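Local coordinates for protein B-129 (Sulfolobus virus 1, PDB 2WBT) that is essential for virus function and binds zinc ions through two C2H2-type fingers, which probably let it bind DNA, at residues A[112-115]-A[116-119]; A[33-36]-A[37-41]; A[64-67]-A[68-72]; A[42-45]-A[46-50]. All coordinates share one frame; numbering follows the deposited sequence.

Interaction 1 (A[112-115]-A[116-119]); sequences STDS and ALDH. With ZN (zinc ion), chain D.
S112 meets A116, and S115 meets H119, in a local contact that spans the first turns of helix 113-122, the helix of the second zinc finger. It illustrates how a capped helix start can be coupled, two turns later, to a metal ligand. S112 is the N-cap: its OG accepts from S115 N at 3.2 Å, and S115 OG donates to the same S112 OG at 2.7 Å, so one hydroxyl oxygen takes two bonds from a single residue. Behind the cap the main chain closes in the regular helical pattern, with A116 N on S112 O, L117 N on T113 O, and D118 N on D114 O, the last at 3.0 Å. H119 N donates to S115 O at 3.1 Å.

On the flanks, L117 CD1 lies 4.1 Å from D114 OD2, the two side chains crossing at a slant. H119 turns its ring off the helix, CG anti to the backbone N (chi1 161°), and this swing carries NE2 to the zinc ion at 2.0 Å. C103, C106 and H124 complete the metal site, and the ring of H119 also meets those of H124 and F110. A116 packs on F110 as well, while T113 OG1 is hydrogen-bonded to E98 O; E98 is a zinc ligand of the first finger, so this bond ties the helix to the first metal site. A helix that presents a histidine to a zinc ion also held by a CxxC pair and a second histidine is the arrangement of a classical C2H2 zinc finger.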
loop_
_atom_site.group_PDB
_atom_site.type_symbol
_atom_site.label_atom_id
_atom_site.label_comp_id
_atom_site.label_asym_id
_atom_site.label_seq_id
_atom_site.Cartn_x
_atom_site.Cartn_y
_atom_site.Cartn_z
ATOM N N SER A 112 -22.121 8.690 -12.298
ATOM C CA SER A 112 -22.741 8.213 -11.067
ATOM C C SER A 112 -21.669 7.819 -10.058
ATOM O O SER A 112 -20.524 7.553 -10.431
ATOM C CB SER A 112 -23.634 7.007 -11.370
ATOM O OG SER A 112 -22.898 5.969 -11.994
ATOM N N THR A 113 -22.044 7.778 -8.784
ATOM C CA THR A 113 -21.131 7.326 -7.729
ATOM C C THR A 113 -20.959 5.803 -7.785
ATOM O O THR A 113 -19.978 5.268 -7.265
ATOM C CB THR A 113 -21.597 7.761 -6.318
ATOM O OG1 THR A 113 -22.621 6.878 -5.841
ATOM C CG2 THR A 113 -22.123 9.185 -6.338
ATOM N N ASP A 114 -21.915 5.116 -8.410
ATOM C CA ASP A 114 -21.793 3.679 -8.681
ATOM C C ASP A 114 -20.708 3.393 -9.725
ATOM O O ASP A 114 -20.028 2.370 -9.649
ATOM C CB ASP A 114 -23.135 3.094 -9.139
ATOM C CG ASP A 114 -24.104 2.881 -7.990
ATOM O OD1 ASP A 114 -25.205 3.472 -8.018
ATOM O OD2 ASP A 114 -23.764 2.125 -7.053
ATOM N N SER A 115 -20.554 4.292 -10.698
ATOM C CA SER A 115 -19.455 4.207 -11.666
ATOM C C SER A 115 -18.119 4.502 -10.984
ATOM O O SER A 115 -17.090 3.927 -11.341
ATOM C CB SER A 115 -19.668 5.182 -12.825
ATOM O OG SER A 115 -20.915 4.960 -13.458
ATOM N N ALA A 116 -18.147 5.409 -10.009
ATOM C CA ALA A 116 -16.984 5.690 -9.167
ATOM C C ALA A 116 -16.606 4.470 -8.321
ATOM O O ALA A 116 -15.424 4.201 -8.110
ATOM C CB ALA A 116 -17.256 6.888 -8.270
ATOM N N LEU A 117 -17.615 3.743 -7.839
ATOM C CA LEU A 117 -17.395 2.511 -7.067
ATOM C C LEU A 117 -16.732 1.419 -7.901
ATOM O O LEU A 117 -15.705 0.866 -7.502
ATOM C CB LEU A 117 -18.712 1.968 -6.493
ATOM C CG LEU A 117 -19.239 2.565 -5.185
ATOM C CD1 LEU A 117 -20.466 1.798 -4.715
ATOM C CD2 LEU A 117 -18.172 2.585 -4.097
ATOM N N ASP A 118 -17.334 1.106 -9.048
ATOM C CA ASP A 118 -16.804 0.077 -9.952
ATOM C C ASP A 118 -15.365 0.387 -10.339
ATOM O O ASP A 118 -14.537 -0.518 -10.444
ATOM C CB ASP A 118 -17.646 -0.035 -11.229
ATOM C CG ASP A 118 -19.102 -0.370 -10.954
ATOM O OD1 ASP A 118 -19.415 -0.864 -9.849
ATOM O OD2 ASP A 118 -19.939 -0.139 -11.852
ATOM N N HIS A 119 -15.078 1.669 -10.551
ATOM C CA HIS A 119 -13.726 2.109 -10.904
ATOM C C HIS A 119 -12.717 1.837 -9.789
ATOM O O HIS A 119 -11.640 1.292 -10.046
ATOM C CB HIS A 119 -13.716 3.597 -11.276
ATOM C CG HIS A 119 -12.356 4.226 -11.217
ATOM N ND1 HIS A 119 -11.448 4.178 -12.265
ATOM C CD2 HIS A 119 -11.763 4.944 -10.231
ATOM C CE1 HIS A 119 -10.350 4.827 -11.918
ATOM N NE2 HIS A 119 -10.515 5.302 -10.688
HETATM ZN ZN ZN D . -9.223 6.147 -9.354
#

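Interaction 2 (A[33-36]-A[37-41]); sequences HQLT and PEQKR
Reciprocal bonding between T36 and Q39 is the striking feature here: each residue gives a backbone N-H to the side chain of the other. T36 N donates to Q39 OE1 at 2.7 Å with an angle of 159° at the hydrogen, and Q39 N returns the bond to T36 OG1 at 3.2 Å. The hydroxyl can be used in this way because OG1 stands between the backbone N and the carbonyl carbon (chi1 60°), which brings it over the start of the helix. A further, weak bond of 3.3 Å runs from T36 OG1 to Q39 OE1. The Q39 chain is extended beyond CG and reaches back past the hydroxyl, so that its amide oxygen also lies 3.4 Å from L35 CB, the two side chains crossing at about a right angle.

Main-chain bonding continues the turn, K40 N donating a hydrogen bond to T36 O at 3.1 Å. The extended K40 chain runs backward along the entering loop, CE passing 3.5 Å from L35 O and NZ ending near H33. On the exposed side of the same helix start, R41 NH2 forms a salt bridge of 3.0 Å with E38 OE2, which uses its syn lone pair. L35 and Q39 both pack on P54 of the second subunit, and H33 ND1 is bonded to L29 O in the preceding helix. With P37 opening the first turn, the exchange between T36 and Q39 is a capping box, the classic N-terminal signature of an alpha-helix, here that of helix 37-52 directly after a tight loop.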
loop_
_atom_site.group_PDB
_atom_site.type_symbol
_atom_site.label_atom_id
_atom_site.label_comp_id
_atom_site.label_asym_id
_atom_site.label_seq_id
_atom_site.Cartn_x
_atom_site.Cartn_y
_atom_site.Cartn_z
ATOM N N HIS A 33 16.196 1.125 15.274
ATOM C CA HIS A 33 17.129 0.035 15.590
ATOM C C HIS A 33 16.611 -0.851 16.738
ATOM O O HIS A 33 17.371 -1.613 17.339
ATOM C CB HIS A 33 18.525 0.589 15.905
ATOM C CG HIS A 33 19.218 1.184 14.718
ATOM N ND1 HIS A 33 19.015 2.487 14.315
ATOM C CD2 HIS A 33 20.106 0.655 13.842
ATOM C CE1 HIS A 33 19.750 2.735 13.246
ATOM N NE2 HIS A 33 20.422 1.640 12.938
ATOM N N GLN A 34 15.317 -0.730 17.032
ATOM C CA GLN A 34 14.603 -1.651 17.914
ATOM C C GLN A 34 13.660 -2.548 17.102
ATOM O O GLN A 34 13.050 -3.470 17.649
ATOM C CB GLN A 34 13.806 -0.860 18.954
ATOM C CG GLN A 34 13.734 -1.513 20.324
ATOM C CD GLN A 34 13.273 -0.548 21.399
ATOM O OE1 GLN A 34 13.958 -0.345 22.402
ATOM N NE2 GLN A 34 12.113 0.063 21.188
ATOM N N LEU A 35 13.546 -2.268 15.804
ATOM C CA LEU A 35 12.740 -3.078 14.897
ATOM C C LEU A 35 13.468 -4.382 14.596
ATOM O O LEU A 35 14.699 -4.434 14.627
ATOM C CB LEU A 35 12.480 -2.329 13.585
ATOM C CG LEU A 35 11.805 -0.957 13.676
ATOM C CD1 LEU A 35 11.847 -0.251 12.328
ATOM C CD2 LEU A 35 10.373 -1.092 14.170
ATOM N N THR A 36 12.704 -5.432 14.309
ATOM C CA THR A 36 13.281 -6.710 13.896
ATOM C C THR A 36 13.877 -6.570 12.495
ATOM O O THR A 36 13.462 -5.691 11.735
ATOM C CB THR A 36 12.224 -7.836 13.874
ATOM O OG1 THR A 36 11.182 -7.506 12.947
ATOM C CG2 THR A 36 11.626 -8.044 15.259
ATOM N N PRO A 37 14.858 -7.425 12.145
ATOM C CA PRO A 37 15.393 -7.437 10.779
ATOM C C PRO A 37 14.311 -7.547 9.699
ATOM O O PRO A 37 14.463 -6.988 8.612
ATOM C CB PRO A 37 16.283 -8.683 10.764
ATOM C CG PRO A 37 16.700 -8.862 12.170
ATOM C CD PRO A 37 15.540 -8.409 13.006
ATOM N N GLU A 38 13.236 -8.267 10.011
ATOM C CA GLU A 38 12.107 -8.441 9.095
ATOM C C GLU A 38 11.313 -7.144 8.887
ATOM O O GLU A 38 10.826 -6.886 7.785
ATOM C CB GLU A 38 11.190 -9.562 9.606
ATOM C CG GLU A 38 9.975 -9.867 8.734
ATOM C CD GLU A 38 10.326 -10.074 7.276
ATOM O OE1 GLU A 38 11.097 -11.011 6.974
ATOM O OE2 GLU A 38 9.824 -9.298 6.437
ATOM N N GLN A 39 11.188 -6.336 9.938
ATOM C CA GLN A 39 10.488 -5.047 9.852
ATOM C C GLN A 39 11.285 -4.034 9.032
ATOM O O GLN A 39 10.724 -3.329 8.192
ATOM C CB GLN A 39 10.215 -4.486 11.249
ATOM C CG GLN A 39 9.097 -5.202 11.996
ATOM C CD GLN A 39 9.040 -4.843 13.472
ATOM O OE1 GLN A 39 10.070 -4.675 14.124
ATOM N NE2 GLN A 39 7.829 -4.734 14.006
ATOM N N LYS A 40 12.589 -3.967 9.287
ATOM C CA LYS A 40 13.499 -3.114 8.516
ATOM C C LYS A 40 13.485 -3.472 7.029
ATOM O O LYS A 40 13.584 -2.590 6.174
ATOM C CB LYS A 40 14.927 -3.222 9.061
ATOM C CG LYS A 40 15.108 -2.610 10.442
ATOM C CD LYS A 40 16.422 -3.036 11.077
ATOM C CE LYS A 40 16.591 -2.432 12.462
ATOM N NZ LYS A 40 17.786 -2.972 13.167
ATOM N N ARG A 41 13.366 -4.765 6.734
ATOM C CA ARG A 41 13.287 -5.246 5.352
ATOM C C ARG A 41 12.033 -4.715 4.652
ATOM O O ARG A 41 12.098 -4.263 3.508
ATOM C CB ARG A 41 13.294 -6.777 5.305
ATOM C CG ARG A 41 13.559 -7.330 3.909
ATOM C CD ARG A 41 13.313 -8.833 3.796
ATOM N NE ARG A 41 11.917 -9.219 4.014
ATOM C CZ ARG A 41 10.906 -8.964 3.181
ATOM N NH1 ARG A 41 11.097 -8.290 2.050
ATOM N NH2 ARG A 41 9.680 -9.377 3.488
#

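Interaction 3 (A[64-67]-A[68-72]); sequences YRLL and ASKAI
With OG anti to its own carbonyl carbon and beside the backbone N (chi1 -59°), the S69 hydroxyl is folded back along the helix, where it comes within 2.8 Å of R65 O. K70 is arranged differently: its chain bends at chi2 (-73°) and again at chi4, so the ammonium group leaves the helix although CB stays 3.4 Å from L66 O. Between L66 and K70 the aliphatic parts approach loosely, CD1 to CG at 4.3 Å.

Main-chain bonds hold the four pairs in step. K70 N to L66 O is 2.8 Å and A68 N to Y64 O 3.2 Å. S69 N donates to R65 O, and A71 N to L67 O. The A68 methyl, CB, lies 3.3 Å from Y64 O, the oxygen that also accepts from A68 N.

The polar ends of S69 and K70 find their partners beyond helix 60-72. S69 OG is hydrogen-bonded to L81 O, in the turn of the first finger, and K70 NZ to N125 OD1 of the second subunit. Y64 packs on Y64 of that subunit. Chemically, then, one helical turn offers a hydroxyl bonded to the first zinc finger and an ammonium group bonded to the partner chain, so these polar ends link the helix to its surroundings, while its own cohesion rests almost wholly on the backbone.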
loop_
_atom_site.group_PDB
_atom_site.type_symbol
_atom_site.label_atom_id
_atom_site.label_comp_id
_atom_site.label_asym_id
_atom_site.label_seq_id
_atom_site.Cartn_x
_atom_site.Cartn_y
_atom_site.Cartn_z
ATOM N N TYR A 64 -3.190 5.268 3.986
ATOM C CA TYR A 64 -3.071 5.303 5.450
ATOM C C TYR A 64 -4.351 5.742 6.159
ATOM O O TYR A 64 -4.537 5.453 7.343
ATOM C CB TYR A 64 -1.881 6.172 5.866
ATOM C CG TYR A 64 -0.572 5.458 5.636
ATOM C CD1 TYR A 64 -0.211 4.372 6.428
ATOM C CD2 TYR A 64 0.289 5.839 4.613
ATOM C CE1 TYR A 64 0.979 3.692 6.219
ATOM C CE2 TYR A 64 1.485 5.167 4.395
ATOM C CZ TYR A 64 1.823 4.094 5.202
ATOM O OH TYR A 64 3.008 3.424 4.994
ATOM N N ARG A 65 -5.229 6.434 5.436
ATOM C CA ARG A 65 -6.581 6.712 5.926
ATOM C C ARG A 65 -7.481 5.482 5.775
ATOM O O ARG A 65 -8.380 5.266 6.591
ATOM C CB ARG A 65 -7.183 7.919 5.202
ATOM C CG ARG A 65 -6.664 9.250 5.735
ATOM C CD ARG A 65 -7.260 10.454 5.019
ATOM N NE ARG A 65 -8.724 10.461 5.056
ATOM C CZ ARG A 65 -9.528 10.437 3.990
ATOM N NH1 ARG A 65 -9.041 10.415 2.751
ATOM N NH2 ARG A 65 -10.846 10.445 4.166
ATOM N N LEU A 66 -7.239 4.686 4.734
ATOM C CA LEU A 66 -7.927 3.403 4.554
ATOM C C LEU A 66 -7.592 2.456 5.703
ATOM O O LEU A 66 -8.484 1.862 6.310
ATOM C CB LEU A 66 -7.532 2.752 3.221
ATOM C CG LEU A 66 -7.997 1.310 2.974
ATOM C CD1 LEU A 66 -9.507 1.190 3.110
ATOM C CD2 LEU A 66 -7.541 0.834 1.605
ATOM N N LEU A 67 -6.299 2.327 5.987
ATOM C CA LEU A 67 -5.808 1.430 7.038
ATOM C C LEU A 67 -6.281 1.857 8.428
ATOM O O LEU A 67 -6.641 1.014 9.252
ATOM C CB LEU A 67 -4.279 1.358 7.011
ATOM C CG LEU A 67 -3.653 0.798 5.730
ATOM C CD1 LEU A 67 -2.140 0.964 5.752
ATOM C CD2 LEU A 67 -4.031 -0.652 5.531
ATOM N N ALA A 68 -6.267 3.163 8.680
ATOM C CA ALA A 68 -6.763 3.723 9.941
ATOM C C ALA A 68 -8.249 3.417 10.152
ATOM O O ALA A 68 -8.670 3.090 11.263
ATOM C CB ALA A 68 -6.524 5.226 9.984
ATOM N N SER A 69 -9.031 3.528 9.080
ATOM C CA SER A 69 -10.463 3.219 9.121
ATOM C C SER A 69 -10.709 1.723 9.284
ATOM O O SER A 69 -11.566 1.308 10.066
ATOM C CB SER A 69 -11.151 3.712 7.848
ATOM O OG SER A 69 -10.988 5.112 7.703
ATOM N N LYS A 70 -9.957 0.922 8.533
ATOM C CA LYS A 70 -10.058 -0.540 8.611
ATOM C C LYS A 70 -9.748 -1.099 10.005
ATOM O O LYS A 70 -10.236 -2.169 10.371
ATOM C CB LYS A 70 -9.161 -1.210 7.561
ATOM C CG LYS A 70 -9.909 -1.610 6.306
ATOM C CD LYS A 70 -10.789 -2.826 6.569
ATOM C CE LYS A 70 -11.659 -3.145 5.380
ATOM N NZ LYS A 70 -10.812 -3.467 4.200
ATOM N N ALA A 71 -8.934 -0.374 10.767
ATOM C CA ALA A 71 -8.639 -0.728 12.159
ATOM C C ALA A 71 -9.843 -0.477 13.070
ATOM O O ALA A 71 -10.093 -1.244 14.001
ATOM C CB ALA A 71 -7.431 0.054 12.656
ATOM N N ILE A 72 -10.576 0.601 12.800
ATOM C CA ILE A 72 -11.798 0.920 13.543
ATOM C C ILE A 72 -12.910 -0.076 13.209
ATOM O O ILE A 72 -13.659 -0.496 14.092
ATOM C CB ILE A 72 -12.292 2.355 13.242
ATOM C CG1 ILE A 72 -11.304 3.385 13.792
ATOM C CG2 ILE A 72 -13.666 2.596 13.855
ATOM C CD1 ILE A 72 -11.591 4.803 13.344
#

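Interaction 4 (A[42-45]-A[46-50]); sequences LIRA and IVKTL
A45 O accepts twice from T49: the backbone N donates at 3.0 Å and the side-chain OG1 at 2.8 Å, the two donors arriving from opposite faces of the carbonyl plane. OG1 can fold back in this way because it stands anti to the carbonyl carbon of T49 (chi1 -54°). The other carbonyls of the turn are each taken by the amide four residues on: L42 O by I46 N, I43 O by V47 N, and R44 O by K48 N at 2.8 Å. I46 O in turn is met by L50 N.

This is the middle of helix 37-52, whose apolar face forms part of a helix-to-helix dimer interface: V47 packs on V47 of the second subunit, I46 on L50 and I43 on L57 of that chain. Within the helix V47 CG2 touches I43 O at 3.1 Å.

R44 and K48 lie side by side and point the same way, with R44 CD 3.9 Å from K48 CE. Their alkyl parts touch while the charged ends spread, R44 NH1 and K48 NZ standing 5.4 Å apart. K48 NZ also has a long, weak ion pair with E28 OE1 of the second subunit.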
loop_
_atom_site.group_PDB
_atom_site.type_symbol
_atom_site.label_atom_id
_atom_site.label_comp_id
_atom_site.label_asym_id
_atom_site.label_seq_id
_atom_site.Cartn_x
_atom_site.Cartn_y
_atom_site.Cartn_z
ATOM N N LEU A 42 10.898 -4.787 5.345
ATOM C CA LEU A 42 9.624 -4.270 4.828
ATOM C C LEU A 42 9.667 -2.765 4.563
ATOM O O LEU A 42 9.116 -2.294 3.567
ATOM C CB LEU A 42 8.479 -4.580 5.800
ATOM C CG LEU A 42 8.078 -6.051 5.944
ATOM C CD1 LEU A 42 7.183 -6.245 7.161
ATOM C CD2 LEU A 42 7.390 -6.551 4.684
ATOM N N ILE A 43 10.313 -2.017 5.457
ATOM C CA ILE A 43 10.448 -0.565 5.300
ATOM C C ILE A 43 11.249 -0.231 4.041
ATOM O O ILE A 43 10.913 0.699 3.309
ATOM C CB ILE A 43 11.118 0.087 6.532
ATOM C CG1 ILE A 43 10.188 0.014 7.744
ATOM C CG2 ILE A 43 11.466 1.544 6.252
ATOM C CD1 ILE A 43 10.830 0.475 9.035
ATOM N N ARG A 44 12.302 -1.005 3.800
ATOM C CA ARG A 44 13.123 -0.860 2.598
ATOM C C ARG A 44 12.330 -1.216 1.341
ATOM O O ARG A 44 12.394 -0.503 0.339
ATOM C CB ARG A 44 14.353 -1.755 2.707
ATOM C CG ARG A 44 15.472 -1.438 1.725
ATOM C CD ARG A 44 16.454 -2.601 1.587
ATOM N NE ARG A 44 16.659 -3.339 2.836
ATOM C CZ ARG A 44 17.574 -4.287 3.020
ATOM N NH1 ARG A 44 18.407 -4.633 2.043
ATOM N NH2 ARG A 44 17.660 -4.890 4.201
ATOM N N ALA A 45 11.584 -2.316 1.406
ATOM C CA ALA A 45 10.765 -2.786 0.281
ATOM C C ALA A 45 9.717 -1.755 -0.142
ATOM O O ALA A 45 9.485 -1.553 -1.336
ATOM C CB ALA A 45 10.090 -4.105 0.634
ATOM N N ILE A 46 9.087 -1.115 0.842
ATOM C CA ILE A 46 8.122 -0.041 0.583
ATOM C C ILE A 46 8.805 1.156 -0.070
ATOM O O ILE A 46 8.321 1.682 -1.073
ATOM C CB ILE A 46 7.425 0.432 1.880
ATOM C CG1 ILE A 46 6.462 -0.637 2.391
ATOM C CG2 ILE A 46 6.644 1.718 1.632
ATOM C CD1 ILE A 46 5.912 -0.351 3.772
ATOM N N VAL A 47 9.930 1.577 0.504
ATOM C CA VAL A 47 10.699 2.704 -0.028
ATOM C C VAL A 47 11.158 2.430 -1.462
ATOM O O VAL A 47 11.113 3.320 -2.309
ATOM C CB VAL A 47 11.922 3.031 0.862
ATOM C CG1 VAL A 47 12.806 4.083 0.204
ATOM C CG2 VAL A 47 11.465 3.504 2.233
ATOM N N LYS A 48 11.580 1.195 -1.729
ATOM C CA LYS A 48 11.969 0.785 -3.082
ATOM C C LYS A 48 10.789 0.868 -4.054
ATOM O O LYS A 48 10.937 1.354 -5.174
ATOM C CB LYS A 48 12.545 -0.634 -3.078
ATOM C CG LYS A 48 13.962 -0.725 -2.530
ATOM C CD LYS A 48 14.558 -2.107 -2.755
ATOM C CE LYS A 48 15.989 -2.189 -2.247
ATOM N NZ LYS A 48 16.743 -3.304 -2.885
ATOM N N THR A 49 9.626 0.387 -3.618
ATOM C CA THR A 49 8.398 0.473 -4.413
ATOM C C THR A 49 8.006 1.925 -4.682
ATOM O O THR A 49 7.618 2.271 -5.800
ATOM C CB THR A 49 7.216 -0.228 -3.712
ATOM O OG1 THR A 49 7.575 -1.578 -3.393
ATOM C CG2 THR A 49 5.982 -0.233 -4.607
ATOM N N LEU A 50 8.107 2.764 -3.653
ATOM C CA LEU A 50 7.795 4.191 -3.778
ATOM C C LEU A 50 8.754 4.901 -4.737
ATOM O O LEU A 50 8.346 5.803 -5.471
ATOM C CB LEU A 50 7.820 4.876 -2.406
ATOM C CG LEU A 50 6.678 4.528 -1.444
ATOM C CD1 LEU A 50 6.898 5.195 -0.095
ATOM C CD2 LEU A 50 5.326 4.920 -2.022
#

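From the N terminus, interaction 2 comes first, turning the chain out of helix 26-32 and starting helix 37-52. Interaction 4 continues the same helix, and the two touch where L35 CD1 meets I43 CD1 at 3.5 Å. Interaction 3 follows on helix 60-72, its nearest atoms about 5 Å from those of interaction 4. Interaction 1 comes last, in the second finger, its centre about 40 Å from that of interaction 2, across the centre of the chain. All four are local and in series: none closes a long loop, and none nests in or crosses another. Interactions 2, 3 and 4 meet the second subunit, 3 partly beside its second zinc site; interaction 1 touches no other chain.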